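Side-chain contacts in KaiC-like domain-containing protein (Pyrococcus horikoshii, PDB 3BS4), which is of unknown function but carries a KaiC-like domain, which suggests kinship with RecA-type ATPases, and holds an unidentified peptide in the crystal: residues R33-L38 with L188-K193; G91-I96 with G108-E113; G102-E107 with A120-D125; S200-R203 with Y207-K210. One frame throughout, in Å; residues are numbered along the deposited sequence.

Contact 1: R33-L38 with L188-K193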
# COMPACT_ATOMS: atom_id res chain seq x y z
N ARG A 33 3.89 8.84 12.30
CA ARG A 33 4.81 8.17 11.38
C ARG A 33 4.36 6.75 11.00
O ARG A 33 5.18 5.90 10.67
CB ARG A 33 6.23 8.15 11.95
CG ARG A 33 6.87 9.53 11.95
CD ARG A 33 8.23 9.54 12.61
NE ARG A 33 9.19 8.69 11.91
CZ ARG A 33 10.38 8.34 12.38
NH1 ARG A 33 10.80 8.77 13.57
NH2 ARG A 33 11.16 7.55 11.66
N GLY A 34 3.04 6.50 11.01
CA GLY A 34 2.53 5.23 10.51
C GLY A 34 2.95 4.95 9.08
O GLY A 34 3.13 3.81 8.67
N LYS A 35 3.11 6.00 8.30
CA LYS A 35 3.59 5.87 6.92
C LYS A 35 4.97 5.21 6.89
O LYS A 35 5.25 4.36 6.04
CB LYS A 35 3.60 7.25 6.25
CG LYS A 35 4.23 7.34 4.87
CD LYS A 35 3.91 8.68 4.19
CE LYS A 35 4.18 9.91 5.07
NZ LYS A 35 3.90 11.19 4.34
N ASP A 36 5.81 5.57 7.85
CA ASP A 36 7.16 4.98 7.93
C ASP A 36 7.11 3.50 8.29
O ASP A 36 7.99 2.73 7.89
CB ASP A 36 8.02 5.73 8.95
CG ASP A 36 8.55 7.04 8.42
OD1 ASP A 36 8.60 7.22 7.17
OD2 ASP A 36 8.95 7.89 9.26
N ILE A 37 6.09 3.07 9.05
CA ILE A 37 5.93 1.64 9.35
C ILE A 37 5.63 0.91 8.03
O ILE A 37 6.21 -0.15 7.75
CB ILE A 37 4.82 1.37 10.39
CG1 ILE A 37 5.23 1.97 11.75
CG2 ILE A 37 4.59 -0.12 10.53
CD1 ILE A 37 4.15 1.88 12.78
N LEU A 38 4.75 1.50 7.21
CA LEU A 38 4.42 0.87 5.93
C LEU A 38 5.63 0.83 4.99
O LEU A 38 5.84 -0.20 4.32
CB LEU A 38 3.24 1.56 5.25
CG LEU A 38 2.72 0.75 4.05
CD1 LEU A 38 2.46 -0.71 4.41
CD2 LEU A 38 1.46 1.33 3.51
N LEU A 188 -2.44 2.65 2.20
CA LEU A 188 -2.16 3.66 3.21
C LEU A 188 -3.23 4.74 3.14
O LEU A 188 -3.58 5.19 2.05
CB LEU A 188 -0.77 4.28 2.96
CG LEU A 188 -0.31 5.37 3.94
CD1 LEU A 188 -0.19 4.82 5.39
CD2 LEU A 188 1.01 5.99 3.50
N TRP A 189 -3.72 5.21 4.29
CA TRP A 189 -4.61 6.37 4.29
C TRP A 189 -4.06 7.38 5.29
O TRP A 189 -3.92 7.04 6.45
CB TRP A 189 -6.05 5.98 4.69
CG TRP A 189 -7.02 7.14 4.66
CD1 TRP A 189 -7.16 8.11 5.59
CD2 TRP A 189 -7.98 7.42 3.63
NE1 TRP A 189 -8.15 9.01 5.21
CE2 TRP A 189 -8.65 8.61 4.00
CE3 TRP A 189 -8.30 6.81 2.42
CZ2 TRP A 189 -9.66 9.19 3.20
CZ3 TRP A 189 -9.30 7.39 1.61
CH2 TRP A 189 -9.97 8.55 2.02
N GLU A 190 -3.75 8.59 4.81
CA GLU A 190 -3.12 9.62 5.65
C GLU A 190 -4.16 10.63 6.09
O GLU A 190 -4.76 11.31 5.25
CB GLU A 190 -1.99 10.31 4.86
CG GLU A 190 -0.91 9.32 4.45
CD GLU A 190 0.27 9.95 3.72
OE1 GLU A 190 0.98 10.80 4.31
OE2 GLU A 190 0.51 9.57 2.57
N GLY A 191 -4.37 10.71 7.40
CA GLY A 191 -5.30 11.71 7.97
C GLY A 191 -6.72 11.21 8.06
O GLY A 191 -6.97 9.99 8.10
N VAL A 192 -7.67 12.14 8.11
CA VAL A 192 -9.08 11.74 8.15
C VAL A 192 -9.67 12.13 6.81
O VAL A 192 -9.94 11.26 5.96
CB VAL A 192 -9.83 12.36 9.36
CG1 VAL A 192 -11.27 11.88 9.40
CG2 VAL A 192 -9.09 11.99 10.65
N LYS A 193 -9.82 13.44 6.61
CA LYS A 193 -10.17 14.06 5.32
C LYS A 193 -11.64 13.92 4.90
O LYS A 193 -12.29 14.93 4.58
CB LYS A 193 -9.24 13.60 4.20
CG LYS A 193 -7.77 13.94 4.46
CD LYS A 193 -6.86 13.53 3.32
CE LYS A 193 -5.45 14.14 3.49
NZ LYS A 193 -4.87 13.95 4.85
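In Lys35 the first torsion sets CG anti to the backbone N (chi1 173°), and a bend at chi3 (50°) brings the end of the chain to the carboxylate of Glu190. There Lys35 NZ lies 2.9 Å from Glu190 OE1 in a salt bridge, coming from the syn side but 29° out of the carboxylate plane. Tyr59 braces the pair, its hydroxyl hydrogen-bonded to both Lys35 NZ and Glu190 OE2, while Ser147 OG also meets OE2; with both oxygens engaged, the carboxylate is unlikely to rotate. Nearer the backbone the contact is apolar. The aliphatic part of Lys35 lies on Leu188, CG to CD2 3.8 Å, and Leu38 CD2 touches Leu188 CB at 3.7 Å as the two leucines run past each other in opposite directions. A methionine in place of Lys35 would probably leave Glu190 OE1 without its charged mate and the Tyr59 hydroxyl one partner short. Helix 34-47 packs nearly antiparallel to strand 184-190. Because it follows strand 22-27 and opens with Gly34-Lys35, it is consistent with the P-loop helix of a RecA-like fold, although the full P-loop sequence is not kept.

Contact 2: G91-I96 with G108-E113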
# COMPACT_ATOMS: atom_id res chain seq x y z
N GLY A 91 2.47 11.12 -11.27
CA GLY A 91 3.01 11.76 -12.49
C GLY A 91 1.96 11.82 -13.59
O GLY A 91 1.91 12.78 -14.37
N SER A 92 1.11 10.80 -13.64
CA SER A 92 0.04 10.73 -14.63
C SER A 92 -0.96 11.86 -14.44
O SER A 92 -1.32 12.53 -15.40
CB SER A 92 -0.67 9.37 -14.54
OG SER A 92 0.26 8.32 -14.74
N PHE A 93 -1.38 12.10 -13.19
CA PHE A 93 -2.30 13.20 -12.93
C PHE A 93 -1.66 14.57 -13.08
O PHE A 93 -2.36 15.54 -13.43
CB PHE A 93 -2.93 13.07 -11.54
CG PHE A 93 -4.15 12.21 -11.52
CD1 PHE A 93 -5.37 12.71 -11.98
CD2 PHE A 93 -4.10 10.92 -11.04
CE1 PHE A 93 -6.51 11.91 -11.96
CE2 PHE A 93 -5.24 10.12 -11.00
CZ PHE A 93 -6.44 10.62 -11.48
N HIS A 94 -0.37 14.67 -12.79
CA HIS A 94 0.28 15.97 -12.70
C HIS A 94 1.14 16.31 -13.91
O HIS A 94 1.78 17.35 -13.93
CB HIS A 94 1.04 16.12 -11.38
CG HIS A 94 0.15 16.10 -10.18
ND1 HIS A 94 -0.69 17.14 -9.85
CD2 HIS A 94 -0.06 15.14 -9.24
CE1 HIS A 94 -1.36 16.84 -8.75
NE2 HIS A 94 -0.99 15.63 -8.36
N GLY A 95 1.14 15.43 -14.91
CA GLY A 95 1.72 15.73 -16.22
C GLY A 95 3.23 15.66 -16.29
O GLY A 95 3.86 16.30 -17.17
N ILE A 96 3.83 14.89 -15.39
CA ILE A 96 5.27 14.70 -15.40
C ILE A 96 5.69 13.22 -15.46
O ILE A 96 5.21 12.39 -14.69
CB ILE A 96 5.97 15.44 -14.24
CG1 ILE A 96 5.23 15.20 -12.91
CG2 ILE A 96 6.09 16.93 -14.60
CD1 ILE A 96 5.89 15.82 -11.68
N GLY A 108 -4.47 9.46 -21.25
CA GLY A 108 -5.86 9.84 -21.50
C GLY A 108 -6.60 10.42 -20.31
O GLY A 108 -5.99 10.87 -19.33
N MET A 109 -7.93 10.42 -20.40
CA MET A 109 -8.75 10.97 -19.34
C MET A 109 -8.66 10.06 -18.13
O MET A 109 -8.86 8.84 -18.24
CB MET A 109 -10.21 11.12 -19.79
CG MET A 109 -11.23 11.45 -18.69
SD MET A 109 -11.04 13.08 -17.90
CE MET A 109 -11.43 14.16 -19.27
N LEU A 110 -8.34 10.66 -17.00
CA LEU A 110 -8.30 9.94 -15.73
C LEU A 110 -9.43 10.41 -14.82
O LEU A 110 -9.31 11.40 -14.10
CB LEU A 110 -6.93 10.12 -15.06
CG LEU A 110 -5.72 9.72 -15.92
CD1 LEU A 110 -4.39 10.00 -15.18
CD2 LEU A 110 -5.80 8.26 -16.38
N SER A 111 -10.53 9.69 -14.86
CA SER A 111 -11.65 10.06 -14.04
C SER A 111 -11.97 8.91 -13.12
O SER A 111 -11.39 7.82 -13.24
CB SER A 111 -12.87 10.39 -14.91
OG SER A 111 -13.40 9.21 -15.47
N SER A 112 -12.90 9.16 -12.20
CA SER A 112 -13.36 8.15 -11.29
C SER A 112 -13.96 6.97 -12.04
O SER A 112 -14.06 5.88 -11.49
CB SER A 112 -14.37 8.75 -10.30
OG SER A 112 -15.43 9.39 -11.00
N GLU A 113 -14.37 7.20 -13.31
CA GLU A 113 -14.97 6.17 -14.16
C GLU A 113 -13.96 5.41 -15.02
O GLU A 113 -14.12 4.24 -15.30
CB GLU A 113 -16.01 6.82 -15.09
CG GLU A 113 -17.07 7.66 -14.39
CD GLU A 113 -18.04 8.28 -15.37
OE1 GLU A 113 -17.60 8.94 -16.34
OE2 GLU A 113 -19.26 8.11 -15.18
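The Phe93 ring takes Leu110 on one face: methyl CD1 sits 4.0 Å from the ring centroid and only 1° off the normal, a CH-pi contact almost exactly over the centre. From the same side Leu110 CB approaches the rim, 3.6 Å from Phe93 CE1 and about equally near CZ. The carbonyl O of Leu110 also comes to 3.6 Å from Phe93 CE1, a plain van der Waals approach. Leu110 reaches the ring because CD1 continues the line of the side chain (chi2 177°), and this extension brings the same methyl to Ser92 CB at 3.8 Å. Leu110 thus fits against two successive residues of the helix, while the Ser92 hydroxyl is turned to the backbone O of Asp88. Elsewhere the Phe93 side chain touches Val154. With an alanine in place of Phe93, Leu110 CD1 is likely to lose the aromatic face it rests on, and a gap would probably open between helix and loop at the surface. Each backbone is shaped locally. Helix 89-94 ends where Gly95 takes a positive phi, with Ile96 N bonded to Gly91 O. Beyond Leu110 the loop folds into an ST turn, in which Ser111 OG accepts from Glu113 N at 3.1 Å. The arrangement is a surface docking of one helix's C-terminal turn against a loop whose ST turn leads into helix 115-132.

Contact 3: G102-E107 with A120-D125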
# COMPACT_ATOMS: atom_id res chain seq x y z
N GLY A 102 10.05 -0.28 -15.91
CA GLY A 102 9.21 -0.75 -14.82
C GLY A 102 8.22 0.27 -14.28
O GLY A 102 7.48 -0.02 -13.34
N VAL A 103 8.20 1.46 -14.88
CA VAL A 103 7.30 2.55 -14.43
C VAL A 103 6.25 2.82 -15.51
O VAL A 103 6.58 3.24 -16.63
CB VAL A 103 8.03 3.87 -14.10
CG1 VAL A 103 7.05 4.95 -13.59
CG2 VAL A 103 9.11 3.66 -13.05
N TRP A 104 5.00 2.56 -15.13
CA TRP A 104 3.86 2.71 -16.01
C TRP A 104 3.17 4.04 -15.79
O TRP A 104 2.96 4.44 -14.64
CB TRP A 104 2.84 1.61 -15.76
CG TRP A 104 2.77 0.61 -16.86
CD1 TRP A 104 3.72 -0.31 -17.19
CD2 TRP A 104 1.68 0.42 -17.77
NE1 TRP A 104 3.30 -1.05 -18.26
CE2 TRP A 104 2.05 -0.64 -18.63
CE3 TRP A 104 0.44 1.04 -17.95
CZ2 TRP A 104 1.21 -1.09 -19.66
CZ3 TRP A 104 -0.40 0.57 -18.97
CH2 TRP A 104 -0.00 -0.48 -19.81
N TYR A 105 2.82 4.70 -16.89
CA TYR A 105 2.07 5.96 -16.87
C TYR A 105 0.70 5.76 -17.47
O TYR A 105 0.57 5.09 -18.48
CB TYR A 105 2.83 7.03 -17.63
CG TYR A 105 3.99 7.48 -16.81
CD1 TYR A 105 3.80 8.43 -15.80
CD2 TYR A 105 5.25 6.91 -16.96
CE1 TYR A 105 4.85 8.83 -15.00
CE2 TYR A 105 6.31 7.30 -16.15
CZ TYR A 105 6.08 8.26 -15.17
OH TYR A 105 7.10 8.69 -14.33
N LEU A 106 -0.31 6.35 -16.83
CA LEU A 106 -1.70 6.25 -17.28
C LEU A 106 -2.00 7.40 -18.24
O LEU A 106 -1.83 8.57 -17.89
CB LEU A 106 -2.68 6.29 -16.10
CG LEU A 106 -2.34 5.36 -14.92
CD1 LEU A 106 -2.98 5.89 -13.65
CD2 LEU A 106 -2.73 3.91 -15.19
N GLU A 107 -2.47 7.04 -19.43
CA GLU A 107 -2.66 7.99 -20.52
C GLU A 107 -4.15 8.30 -20.67
O GLU A 107 -4.99 7.51 -20.27
CB GLU A 107 -2.11 7.40 -21.82
CG GLU A 107 -0.66 6.91 -21.73
CD GLU A 107 0.36 8.04 -21.55
OE1 GLU A 107 0.09 9.18 -21.97
OE2 GLU A 107 1.44 7.77 -20.98
N ALA A 120 -6.33 -1.76 -14.37
CA ALA A 120 -6.40 -3.21 -14.60
C ALA A 120 -5.51 -3.59 -15.77
O ALA A 120 -4.83 -4.61 -15.73
CB ALA A 120 -7.85 -3.63 -14.88
N LYS A 121 -5.49 -2.75 -16.79
CA LYS A 121 -4.66 -2.99 -17.96
C LYS A 121 -3.18 -2.93 -17.60
O LYS A 121 -2.41 -3.78 -18.02
CB LYS A 121 -5.01 -1.97 -19.06
CG LYS A 121 -6.47 -2.00 -19.45
CD LYS A 121 -6.80 -0.96 -20.52
CE LYS A 121 -8.26 -1.05 -20.96
NZ LYS A 121 -8.58 -2.32 -21.65
N ALA A 122 -2.80 -1.94 -16.79
CA ALA A 122 -1.39 -1.80 -16.34
C ALA A 122 -0.99 -3.01 -15.52
O ALA A 122 0.09 -3.57 -15.72
CB ALA A 122 -1.19 -0.52 -15.51
N VAL A 123 -1.86 -3.39 -14.59
CA VAL A 123 -1.59 -4.54 -13.75
C VAL A 123 -1.43 -5.80 -14.60
O VAL A 123 -0.48 -6.56 -14.40
CB VAL A 123 -2.66 -4.70 -12.67
CG1 VAL A 123 -2.46 -6.03 -11.94
CG2 VAL A 123 -2.57 -3.52 -11.68
N GLU A 124 -2.35 -6.02 -15.55
CA GLU A 124 -2.25 -7.19 -16.42
C GLU A 124 -0.91 -7.19 -17.14
O GLU A 124 -0.25 -8.24 -17.25
CB GLU A 124 -3.40 -7.21 -17.42
CG GLU A 124 -3.42 -8.48 -18.29
CD GLU A 124 -4.65 -8.59 -19.18
OE1 GLU A 124 -5.39 -7.60 -19.33
OE2 GLU A 124 -4.86 -9.68 -19.76
N ASP A 125 -0.50 -6.02 -17.63
CA ASP A 125 0.75 -5.92 -18.36
C ASP A 125 1.97 -6.27 -17.49
O ASP A 125 2.85 -7.04 -17.94
CB ASP A 125 0.87 -4.57 -19.08
CG ASP A 125 -0.02 -4.52 -20.36
OD1 ASP A 125 -0.61 -5.57 -20.74
OD2 ASP A 125 -0.13 -3.44 -20.97
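CH-pi and apolar packing of Trp104 on Ala122 makes up most of the contact. Ala122 CA stands over one face of the indole, 3.8 Å from the centroid of the six-membered ring and 15° off its normal, displaced toward the rim. The methyl group adds to this, Ala122 CB approaching Trp104 CE3 at 3.3 Å. Such closeness deserves some caution, since Trp104 was modelled in two conformers and the distances belong to one of them. In this conformer chi1 is -109°, away from the staggered values, which lays the six-membered ring across the helix at Ala122. The closest polar approach is at the edge of the indole. Asp125 OD2 lies near the ring plane, 3.0 Å from Trp104 CZ2, with the carboxylate and indole planes 58° apart; the oxygen faces carbon-bound hydrogens. Aromatic packing from outside the two segments comes from His126, which meets Trp104 edge to face. Backbone bonds to Ile86 and Asp88 attach strand 103-104 to the margin of the sheet, and Trp104 joins that margin to helix 115-132. Another side of this helix reaches the bound peptide, where Val123 packs on an aromatic side chain. The small side chain of Ala122 probably lets the helix backbone come close to the indole face, whereas any attraction between Asp125 OD2 and the aromatic edge is mild at most and remains doubtful, resting on one conformer.

Contact 4: S200-R203 with Y207-K210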
# COMPACT_ATOMS: atom_id res chain seq x y z
N SER A 200 -15.79 3.51 3.90
CA SER A 200 -15.77 2.54 2.81
C SER A 200 -14.47 1.76 2.78
O SER A 200 -14.47 0.54 2.60
CB SER A 200 -16.03 3.24 1.47
OG SER A 200 -16.07 2.32 0.39
N VAL A 201 -13.34 2.44 2.97
CA VAL A 201 -12.07 1.71 2.92
C VAL A 201 -11.88 0.82 4.14
O VAL A 201 -11.30 -0.26 4.03
CB VAL A 201 -10.82 2.62 2.67
CG1 VAL A 201 -10.94 3.34 1.32
CG2 VAL A 201 -10.61 3.58 3.80
N TYR A 202 -12.37 1.26 5.31
CA TYR A 202 -12.35 0.36 6.47
C TYR A 202 -13.15 -0.91 6.18
O TYR A 202 -12.73 -2.03 6.51
CB TYR A 202 -12.98 1.04 7.69
CG TYR A 202 -12.03 1.77 8.61
CD1 TYR A 202 -11.10 2.70 8.13
CD2 TYR A 202 -12.10 1.57 9.99
CE1 TYR A 202 -10.24 3.39 9.00
CE2 TYR A 202 -11.25 2.25 10.86
CZ TYR A 202 -10.32 3.15 10.37
OH TYR A 202 -9.51 3.80 11.27
N ARG A 203 -14.33 -0.74 5.58
CA ARG A 203 -15.20 -1.89 5.34
C ARG A 203 -14.56 -2.86 4.35
O ARG A 203 -14.66 -4.10 4.51
CB ARG A 203 -16.59 -1.40 4.86
CG ARG A 203 -17.53 -2.50 4.35
CD ARG A 203 -17.87 -3.53 5.43
NE ARG A 203 -18.60 -2.89 6.52
CZ ARG A 203 -19.14 -3.54 7.55
NH1 ARG A 203 -19.05 -4.87 7.65
NH2 ARG A 203 -19.78 -2.86 8.48
N TYR A 207 -7.89 -6.27 7.22
CA TYR A 207 -7.22 -5.81 8.44
C TYR A 207 -7.21 -4.29 8.43
O TYR A 207 -7.00 -3.71 7.38
CB TYR A 207 -5.76 -6.26 8.48
CG TYR A 207 -5.54 -7.75 8.53
CD1 TYR A 207 -5.19 -8.39 9.72
CD2 TYR A 207 -5.61 -8.52 7.37
CE1 TYR A 207 -4.96 -9.78 9.75
CE2 TYR A 207 -5.39 -9.89 7.39
CZ TYR A 207 -5.07 -10.51 8.58
OH TYR A 207 -4.86 -11.89 8.57
N VAL A 208 -7.42 -3.68 9.59
CA VAL A 208 -7.23 -2.23 9.71
C VAL A 208 -6.36 -1.99 10.93
O VAL A 208 -6.74 -2.36 12.05
CB VAL A 208 -8.55 -1.46 9.90
CG1 VAL A 208 -8.24 0.04 10.08
CG2 VAL A 208 -9.49 -1.70 8.72
N LEU A 209 -5.21 -1.35 10.70
CA LEU A 209 -4.32 -0.87 11.76
C LEU A 209 -4.32 0.64 11.72
O LEU A 209 -4.09 1.22 10.66
CB LEU A 209 -2.89 -1.38 11.54
CG LEU A 209 -2.69 -2.89 11.37
CD1 LEU A 209 -1.20 -3.25 11.29
CD2 LEU A 209 -3.39 -3.69 12.44
N LYS A 210 -4.55 1.27 12.86
CA LYS A 210 -4.61 2.74 12.93
C LYS A 210 -3.45 3.22 13.78
O LYS A 210 -3.25 2.71 14.88
CB LYS A 210 -5.92 3.20 13.55
CG LYS A 210 -6.02 4.71 13.66
CD LYS A 210 -7.45 5.12 13.94
CE LYS A 210 -7.72 5.21 15.42
NZ LYS A 210 -9.09 5.81 15.65
O HOH W 1 -11.20 5.49 13.03
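Helix 195-204 passes through a short turn into strand 207-216, and the two backbones come nearest at Tyr202 and Val208, whose CA atoms are 6.6 Å apart. Across this gap the Tyr202 ring meets Val208 at about a right angle. Methyl CG1 of Val208 lies over one ring face, 3.9 Å from the centroid and 16° off the normal, offset toward the phenol end, with Tyr202 CZ at 3.8 Å. The other methyl, Val208 CG2, turns to the helix backbone and lies 3.9 Å from Tyr202 O. Tyr202 has chi1 at -93°, off the staggered values, and this sends its hydroxyl along the strand to Lys210. There Tyr202 OH touches Lys210 CD at 3.6 Å, while the bend of the lysine chain at chi3 (91°) carries its ammonium past the phenol. A water joins the two polar ends: it is 3.0 Å from Tyr202 OH and accepts a weak hydrogen bond from Lys210 NZ at 3.4 Å. Stronger anchors come from strand 22-27 and just beyond it, where His26 ND1 hydrogen-bonds to Tyr202 OH and Glu28 forms a salt bridge with Lys210. The chemistry is therefore divided along one ring. Its face is given to a buried valine, whereas its hydroxyl, held by His26 and water, is likely to have its rotation fixed; any effect of the ammonium on it is probably small, because Glu28 offsets that charge.

Contacts 1, 3 and 4 are partly buried, and contact 2 lies at the surface. Contacts 1 and 4 belong to neighbouring parts of one sheet; they meet where Trp189 CE3 packs 4.2 Å from Val201 CG2. Contact 3 reaches the same sheet at its outer strand 103-104, on the opposite side of the chain's centre from both, with contact 2 beside it. Contacts 2 and 3 are joined by a probable hydrogen bond of 2.9 Å from Leu106 N to Ser92 OG. Their chemistry follows position: the salt bridge between segments is confined to contact 1, while contacts 2, 3 and 4 each set an aliphatic carbon over an aromatic face, with a bridging water added in contact 4.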